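Local coordinates for intracellular exo-alpha-(1->5)-L-arabinofuranosidase (Bifidobacterium longum, PDB 2Y2W), which hydrolyses terminal alpha-(1->5)-linked L-arabinofuranosyl bonds in arabinans, and is also active on arabinoxylan, contributing to breakdown of the plant cell wall, at residues E420-Y432 and T526-Q538. Sequence-based numbering, arbitrary orientation.
Sequences EEHGPAWRQTTFY and TNTAEAPEAVTPQ
Two aromatic rings, W426 and Y432, carry most of the apolar contact and show how a loop can be docked by the fit of side chains against side chains and backbone, with no hydrogen bond crossing between the segments. The indole of W426 lies against the N527-A529 backbone: the peptide joining T528 and A529 covers one face, with A529 N 3.5 Å above the ring plane, and CH2 comes within 3.2 Å of N527 O. CB of W426 meets CB of P532 at 3.7 Å. That CB already faces the loop, and CG set between backbone N and carbonyl carbon (chi1 53°) lays the ring along 527-529. Further along, P537 packs over a face of Y432 in a CH-pi contact, its CD 3.6 Å from the ring centroid, while the methyl of T536 approaches the phenol oxygen.

Polar groups mostly brace each segment from within. W426 NE1 makes two weak hydrogen bonds to the carboxylate of E420, whose CD sits at the indole edge. N527 clasps V535 through V535 N to OD1 (2.7 Å) and ND2 to V535 O (3.1 Å), presenting the amide beside the T429 methyl.

Charge probably adds little: R427 NH1 and E533 OE2 are 3.9 Å apart, a long salt bridge with OE2 well out of the guanidinium plane and no N-H aimed at it, whereas R427 NE pairs with E102.

Shortening W426 to an alanine is likely to open a gap against the T528-A529 peptide and leave the E420 carboxylate without its indole N-H.

The contact thus links the segment following the last strand (402-408) of the beta/alpha barrel to a loop of the beta-sheet domain; with N527 holding that loop's shape internally, the join rests on ring-to-backbone and CH-pi contacts.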
ATOM      1  N   GLU D 420     -11.466  39.980  -7.670  1.00 34.22           N
ATOM      2  CA  GLU D 420     -12.890  39.875  -8.000  1.00 34.52           C
ATOM      3  C   GLU D 420     -13.147  39.449  -9.444  1.00 34.59           C
ATOM      4  O   GLU D 420     -12.339  39.721 -10.335  1.00 34.62           O
ATOM      5  CB  GLU D 420     -13.616  41.191  -7.701  1.00 34.62           C
ATOM      6  CG  GLU D 420     -14.225  41.273  -6.298  1.00 35.18           C
ATOM      7  CD  GLU D 420     -13.195  41.517  -5.209  1.00 35.76           C
ATOM      8  OE1 GLU D 420     -12.086  41.993  -5.530  1.00 36.26           O
ATOM      9  OE2 GLU D 420     -13.496  41.238  -4.027  1.00 36.24           O
ATOM     10  N   GLU D 421     -14.282  38.787  -9.655  1.00 34.74           N
ATOM     11  CA  GLU D 421     -14.686  38.289 -10.970  1.00 34.97           C
ATOM     12  C   GLU D 421     -14.746  39.417 -11.997  1.00 34.86           C
ATOM     13  O   GLU D 421     -15.456  40.409 -11.802  1.00 34.76           O
ATOM     14  CB  GLU D 421     -16.054  37.600 -10.894  1.00 35.14           C
ATOM     15  CG  GLU D 421     -16.144  36.419  -9.931  1.00 35.99           C
ATOM     16  CD  GLU D 421     -17.582  35.990  -9.647  1.00 37.02           C
ATOM     17  OE1 GLU D 421     -18.496  36.372 -10.414  1.00 37.51           O
ATOM     18  OE2 GLU D 421     -17.800  35.268  -8.649  1.00 37.08           O
ATOM     19  N   HIS D 422     -13.983  39.253 -13.077  1.00 34.71           N
ATOM     20  CA  HIS D 422     -13.950  40.194 -14.203  1.00 34.61           C
ATOM     21  C   HIS D 422     -13.670  41.644 -13.774  1.00 34.53           C
ATOM     22  O   HIS D 422     -13.991  42.596 -14.495  1.00 34.44           O
ATOM     23  CB  HIS D 422     -15.252  40.100 -15.006  1.00 34.63           C
ATOM     24  CG  HIS D 422     -15.059  40.202 -16.485  1.00 34.84           C
ATOM     25  ND1 HIS D 422     -14.828  41.401 -17.126  1.00 35.28           N
ATOM     26  CD2 HIS D 422     -15.071  39.254 -17.453  1.00 35.04           C
ATOM     27  CE1 HIS D 422     -14.702  41.186 -18.424  1.00 35.51           C
ATOM     28  NE2 HIS D 422     -14.847  39.891 -18.647  1.00 35.36           N
ATOM     29  N   GLY D 423     -13.061  41.797 -12.599  1.00 34.39           N
ATOM     30  CA  GLY D 423     -12.819  43.111 -12.020  1.00 34.26           C
ATOM     31  C   GLY D 423     -11.453  43.267 -11.382  1.00 34.16           C
ATOM     32  O   GLY D 423     -10.506  42.579 -11.769  1.00 34.20           O
ATOM     33  N   PRO D 424     -11.345  44.167 -10.386  1.00 34.03           N
ATOM     34  CA  PRO D 424     -10.055  44.559  -9.832  1.00 33.90           C
ATOM     35  C   PRO D 424      -9.455  43.539  -8.865  1.00 33.79           C
ATOM     36  O   PRO D 424     -10.148  42.638  -8.387  1.00 33.82           O
ATOM     37  CB  PRO D 424     -10.388  45.850  -9.082  1.00 33.91           C
ATOM     38  CG  PRO D 424     -11.786  45.651  -8.623  1.00 33.99           C
ATOM     39  CD  PRO D 424     -12.465  44.817  -9.676  1.00 33.99           C
ATOM     40  N   ALA D 425      -8.160  43.689  -8.607  1.00 33.65           N
ATOM     41  CA  ALA D 425      -7.485  42.978  -7.535  1.00 33.40           C
ATOM     42  C   ALA D 425      -6.991  44.016  -6.538  1.00 33.34           C
ATOM     43  O   ALA D 425      -6.505  45.081  -6.931  1.00 33.44           O
ATOM     44  CB  ALA D 425      -6.335  42.162  -8.076  1.00 33.41           C
ATOM     45  N   TRP D 426      -7.125  43.713  -5.251  1.00 33.16           N
ATOM     46  CA  TRP D 426      -6.787  44.676  -4.205  1.00 33.03           C
ATOM     47  C   TRP D 426      -6.042  44.045  -3.032  1.00 33.13           C
ATOM     48  O   TRP D 426      -6.062  42.823  -2.850  1.00 33.21           O
ATOM     49  CB  TRP D 426      -8.038  45.424  -3.725  1.00 32.83           C
ATOM     50  CG  TRP D 426      -9.180  44.538  -3.292  1.00 32.40           C
ATOM     51  CD1 TRP D 426     -10.158  44.019  -4.091  1.00 32.06           C
ATOM     52  CD2 TRP D 426      -9.472  44.092  -1.961  1.00 31.48           C
ATOM     53  NE1 TRP D 426     -11.033  43.268  -3.344  1.00 31.79           N
ATOM     54  CE2 TRP D 426     -10.637  43.299  -2.033  1.00 31.56           C
ATOM     55  CE3 TRP D 426      -8.861  44.283  -0.717  1.00 31.63           C
ATOM     56  CZ2 TRP D 426     -11.206  42.696  -0.906  1.00 31.32           C
ATOM     57  CZ3 TRP D 426      -9.426  43.682   0.405  1.00 31.65           C
ATOM     58  CH2 TRP D 426     -10.586  42.895   0.299  1.00 31.35           C
ATOM     59  N   ARG D 427      -5.383  44.895  -2.248  1.00 33.11           N
ATOM     60  CA  ARG D 427      -4.570  44.464  -1.117  1.00 33.11           C
ATOM     61  C   ARG D 427      -5.401  44.421   0.155  1.00 33.13           C
ATOM     62  O   ARG D 427      -6.127  45.368   0.464  1.00 33.22           O
ATOM     63  CB  ARG D 427      -3.391  45.418  -0.909  1.00 33.12           C
ATOM     64  CG  ARG D 427      -2.520  45.640  -2.133  1.00 33.29           C
ATOM     65  CD  ARG D 427      -1.775  46.964  -2.028  1.00 33.39           C
ATOM     66  NE  ARG D 427      -1.062  47.295  -3.260  1.00 33.84           N
ATOM     67  CZ  ARG D 427      -1.610  47.892  -4.317  1.00 33.57           C
ATOM     68  NH1 ARG D 427      -2.894  48.232  -4.313  1.00 33.54           N
ATOM     69  NH2 ARG D 427      -0.868  48.146  -5.386  1.00 33.48           N
ATOM     70  N   GLN D 428      -5.292  43.318   0.888  1.00 33.11           N
ATOM     71  CA  GLN D 428      -5.894  43.211   2.208  1.00 33.01           C
ATOM     72  C   GLN D 428      -4.956  43.852   3.215  1.00 32.99           C
ATOM     73  O   GLN D 428      -3.835  44.222   2.871  1.00 33.08           O
ATOM     74  CB  GLN D 428      -6.161  41.750   2.577  1.00 32.95           C
ATOM     75  CG  GLN D 428      -7.225  41.089   1.727  1.00 32.98           C
ATOM     76  CD  GLN D 428      -8.210  40.284   2.548  1.00 33.04           C
ATOM     77  OE1 GLN D 428      -8.872  40.817   3.437  1.00 33.51           O
ATOM     78  NE2 GLN D 428      -8.323  38.999   2.245  1.00 32.86           N
ATOM     79  N   THR D 429      -5.410  43.979   4.457  1.00 32.96           N
ATOM     80  CA  THR D 429      -4.602  44.587   5.513  1.00 32.98           C
ATOM     81  C   THR D 429      -3.326  43.791   5.782  1.00 33.01           C
ATOM     82  O   THR D 429      -2.303  44.366   6.152  1.00 33.11           O
ATOM     83  CB  THR D 429      -5.399  44.753   6.826  1.00 33.00           C
ATOM     84  OG1 THR D 429      -5.765  43.466   7.338  1.00 32.98           O
ATOM     85  CG2 THR D 429      -6.657  45.580   6.591  1.00 33.11           C
ATOM     86  N   THR D 430      -3.395  42.474   5.581  1.00 32.91           N
ATOM     87  CA  THR D 430      -2.266  41.569   5.816  1.00 32.93           C
ATOM     88  C   THR D 430      -1.198  41.640   4.725  1.00 32.96           C
ATOM     89  O   THR D 430      -0.104  41.096   4.886  1.00 33.03           O
ATOM     90  CB  THR D 430      -2.733  40.103   5.945  1.00 32.96           C
ATOM     91  OG1 THR D 430      -3.505  39.747   4.792  1.00 33.10           O
ATOM     92  CG2 THR D 430      -3.577  39.909   7.195  1.00 32.88           C
ATOM     93  N   PHE D 431      -1.527  42.304   3.618  1.00 33.01           N
ATOM     94  CA  PHE D 431      -0.601  42.524   2.502  1.00 33.02           C
ATOM     95  C   PHE D 431       0.604  43.372   2.906  1.00 32.91           C
ATOM     96  O   PHE D 431       1.744  43.051   2.563  1.00 32.99           O
ATOM     97  CB  PHE D 431      -1.347  43.202   1.346  1.00 33.13           C
ATOM     98  CG  PHE D 431      -0.540  43.343   0.087  1.00 33.28           C
ATOM     99  CD1 PHE D 431       0.335  44.412  -0.083  1.00 33.55           C
ATOM    100  CD2 PHE D 431      -0.676  42.418  -0.943  1.00 33.63           C
ATOM    101  CE1 PHE D 431       1.077  44.549  -1.252  1.00 33.85           C
ATOM    102  CE2 PHE D 431       0.061  42.546  -2.121  1.00 33.88           C
ATOM    103  CZ  PHE D 431       0.938  43.613  -2.275  1.00 33.91           C
ATOM    104  N   TYR D 432       0.336  44.447   3.639  1.00 32.84           N
ATOM    105  CA  TYR D 432       1.326  45.489   3.919  1.00 32.76           C
ATOM    106  C   TYR D 432       2.469  45.100   4.873  1.00 32.86           C
ATOM    107  O   TYR D 432       3.606  45.513   4.648  1.00 32.94           O
ATOM    108  CB  TYR D 432       0.628  46.777   4.377  1.00 32.59           C
ATOM    109  CG  TYR D 432      -0.393  47.302   3.385  1.00 32.26           C
ATOM    110  CD1 TYR D 432       0.003  48.037   2.266  1.00 31.83           C
ATOM    111  CD2 TYR D 432      -1.757  47.060   3.562  1.00 31.86           C
ATOM    112  CE1 TYR D 432      -0.932  48.522   1.350  1.00 31.45           C
ATOM    113  CE2 TYR D 432      -2.701  47.538   2.649  1.00 31.28           C
ATOM    114  CZ  TYR D 432      -2.280  48.269   1.546  1.00 31.27           C
ATOM    115  OH  TYR D 432      -3.204  48.751   0.641  1.00 30.81           O
ATOM    116  N   THR D 526     -11.802  47.080   8.223  1.00 53.41           N
ATOM    117  CA  THR D 526     -11.410  46.142   7.179  1.00 53.34           C
ATOM    118  C   THR D 526     -11.416  46.769   5.785  1.00 53.35           C
ATOM    119  O   THR D 526     -12.237  47.640   5.487  1.00 53.40           O
ATOM    120  CB  THR D 526     -12.347  44.906   7.200  1.00 53.31           C
ATOM    121  OG1 THR D 526     -12.352  44.328   8.510  1.00 53.13           O
ATOM    122  CG2 THR D 526     -11.896  43.859   6.214  1.00 53.30           C
ATOM    123  N   ASN D 527     -10.481  46.322   4.944  1.00 53.30           N
ATOM    124  CA  ASN D 527     -10.500  46.628   3.516  1.00 53.25           C
ATOM    125  C   ASN D 527     -11.490  45.721   2.794  1.00 53.25           C
ATOM    126  O   ASN D 527     -11.450  44.501   2.953  1.00 53.21           O
ATOM    127  CB  ASN D 527      -9.104  46.467   2.908  1.00 53.20           C
ATOM    128  CG  ASN D 527      -8.149  47.570   3.324  1.00 53.04           C
ATOM    129  OD1 ASN D 527      -8.554  48.712   3.542  1.00 52.88           O
ATOM    130  ND2 ASN D 527      -6.868  47.235   3.421  1.00 52.91           N
ATOM    131  N   THR D 528     -12.383  46.322   2.012  1.00 53.31           N
ATOM    132  CA  THR D 528     -13.415  45.574   1.291  1.00 53.46           C
ATOM    133  C   THR D 528     -13.337  45.843  -0.210  1.00 53.53           C
ATOM    134  O   THR D 528     -12.656  46.770  -0.641  1.00 53.58           O
ATOM    135  CB  THR D 528     -14.833  45.916   1.804  1.00 53.45           C
ATOM    136  OG1 THR D 528     -15.061  47.327   1.689  1.00 53.70           O
ATOM    137  CG2 THR D 528     -15.006  45.488   3.259  1.00 53.33           C
ATOM    138  N   ALA D 529     -14.038  45.033  -1.001  1.00 53.65           N
ATOM    139  CA  ALA D 529     -14.079  45.206  -2.455  1.00 53.80           C
ATOM    140  C   ALA D 529     -14.586  46.591  -2.854  1.00 53.95           C
ATOM    141  O   ALA D 529     -14.211  47.120  -3.902  1.00 53.96           O
ATOM    142  CB  ALA D 529     -14.936  44.125  -3.094  1.00 53.82           C
ATOM    143  N   GLU D 530     -15.433  47.171  -2.006  1.00 54.12           N
ATOM    144  CA  GLU D 530     -16.019  48.484  -2.251  1.00 54.34           C
ATOM    145  C   GLU D 530     -15.039  49.609  -1.901  1.00 54.35           C
ATOM    146  O   GLU D 530     -14.795  50.501  -2.716  1.00 54.40           O
ATOM    147  CB  GLU D 530     -17.339  48.640  -1.481  1.00 54.40           C
ATOM    148  CG  GLU D 530     -18.296  47.436  -1.576  1.00 54.95           C
ATOM    149  CD  GLU D 530     -19.057  47.350  -2.898  1.00 55.71           C
ATOM    150  OE1 GLU D 530     -18.418  47.338  -3.975  1.00 55.90           O
ATOM    151  OE2 GLU D 530     -20.306  47.285  -2.859  1.00 55.87           O
ATOM    152  N   ALA D 531     -14.483  49.558  -0.690  1.00 54.33           N
ATOM    153  CA  ALA D 531     -13.462  50.513  -0.251  1.00 54.29           C
ATOM    154  C   ALA D 531     -12.162  49.774   0.090  1.00 54.27           C
ATOM    155  O   ALA D 531     -11.928  49.424   1.250  1.00 54.40           O
ATOM    156  CB  ALA D 531     -13.963  51.326   0.940  1.00 54.24           C
ATOM    157  N   PRO D 532     -11.311  49.535  -0.925  1.00 54.19           N
ATOM    158  CA  PRO D 532     -10.148  48.655  -0.782  1.00 54.16           C
ATOM    159  C   PRO D 532      -8.935  49.267  -0.080  1.00 54.17           C
ATOM    160  O   PRO D 532      -8.018  48.535   0.298  1.00 54.13           O
ATOM    161  CB  PRO D 532      -9.801  48.308  -2.231  1.00 54.16           C
ATOM    162  CG  PRO D 532     -10.242  49.490  -3.013  1.00 54.17           C
ATOM    163  CD  PRO D 532     -11.424  50.081  -2.292  1.00 54.20           C
ATOM    164  N   GLU D 533      -8.924  50.586   0.091  1.00 54.26           N
ATOM    165  CA  GLU D 533      -7.761  51.264   0.666  1.00 54.36           C
ATOM    166  C   GLU D 533      -8.082  52.038   1.951  1.00 54.30           C
ATOM    167  O   GLU D 533      -7.407  53.018   2.279  1.00 54.32           O
ATOM    168  CB  GLU D 533      -7.089  52.169  -0.378  1.00 54.43           C
ATOM    169  CG  GLU D 533      -6.580  51.426  -1.613  1.00 54.72           C
ATOM    170  CD  GLU D 533      -5.387  52.098  -2.272  1.00 55.39           C
ATOM    171  OE1 GLU D 533      -5.456  53.316  -2.554  1.00 55.58           O
ATOM    172  OE2 GLU D 533      -4.375  51.400  -2.505  1.00 55.46           O
ATOM    173  N   ALA D 534      -9.099  51.575   2.677  1.00 54.24           N
ATOM    174  CA  ALA D 534      -9.517  52.196   3.937  1.00 54.17           C
ATOM    175  C   ALA D 534      -8.498  51.995   5.060  1.00 54.13           C
ATOM    176  O   ALA D 534      -8.321  52.873   5.906  1.00 54.07           O
ATOM    177  CB  ALA D 534     -10.885  51.678   4.358  1.00 54.20           C
ATOM    178  N   VAL D 535      -7.844  50.836   5.066  1.00 54.19           N
ATOM    179  CA  VAL D 535      -6.782  50.545   6.030  1.00 54.23           C
ATOM    180  C   VAL D 535      -5.443  50.409   5.302  1.00 54.34           C
ATOM    181  O   VAL D 535      -5.073  49.326   4.836  1.00 54.36           O
ATOM    182  CB  VAL D 535      -7.078  49.275   6.874  1.00 54.18           C
ATOM    183  CG1 VAL D 535      -5.996  49.063   7.933  1.00 54.08           C
ATOM    184  CG2 VAL D 535      -8.449  49.365   7.530  1.00 54.16           C
ATOM    185  N   THR D 536      -4.733  51.526   5.194  1.00 54.45           N
ATOM    186  CA  THR D 536      -3.417  51.560   4.565  1.00 54.55           C
ATOM    187  C   THR D 536      -2.388  52.078   5.569  1.00 54.64           C
ATOM    188  O   THR D 536      -2.751  52.806   6.497  1.00 54.66           O
ATOM    189  CB  THR D 536      -3.413  52.445   3.294  1.00 54.53           C
ATOM    190  OG1 THR D 536      -3.977  53.729   3.594  1.00 54.70           O
ATOM    191  CG2 THR D 536      -4.216  51.790   2.175  1.00 54.49           C
ATOM    192  N   PRO D 537      -1.105  51.691   5.408  1.00 54.78           N
ATOM    193  CA  PRO D 537      -0.057  52.188   6.300  1.00 54.85           C
ATOM    194  C   PRO D 537       0.078  53.702   6.231  1.00 54.92           C
ATOM    195  O   PRO D 537       0.130  54.273   5.139  1.00 54.85           O
ATOM    196  CB  PRO D 537       1.212  51.520   5.762  1.00 54.85           C
ATOM    197  CG  PRO D 537       0.734  50.310   5.068  1.00 54.82           C
ATOM    198  CD  PRO D 537      -0.581  50.688   4.463  1.00 54.79           C
ATOM    199  N   GLN D 538       0.117  54.334   7.401  1.00 55.10           N
ATOM    200  CA  GLN D 538       0.236  55.784   7.511  1.00 55.26           C
ATOM    201  C   GLN D 538       1.629  56.158   8.015  1.00 55.36           C
ATOM    202  O   GLN D 538       2.246  55.381   8.746  1.00 55.34           O
ATOM    203  CB  GLN D 538      -0.841  56.342   8.452  1.00 55.26           C
ATOM    204  CG  GLN D 538      -2.280  55.968   8.078  1.00 55.31           C
ATOM    205  CD  GLN D 538      -2.666  56.389   6.667  1.00 55.33           C
ATOM    206  OE1 GLN D 538      -2.515  57.549   6.287  1.00 55.61           O
ATOM    207  NE2 GLN D 538      -3.175  55.441   5.888  1.00 55.08           N
TER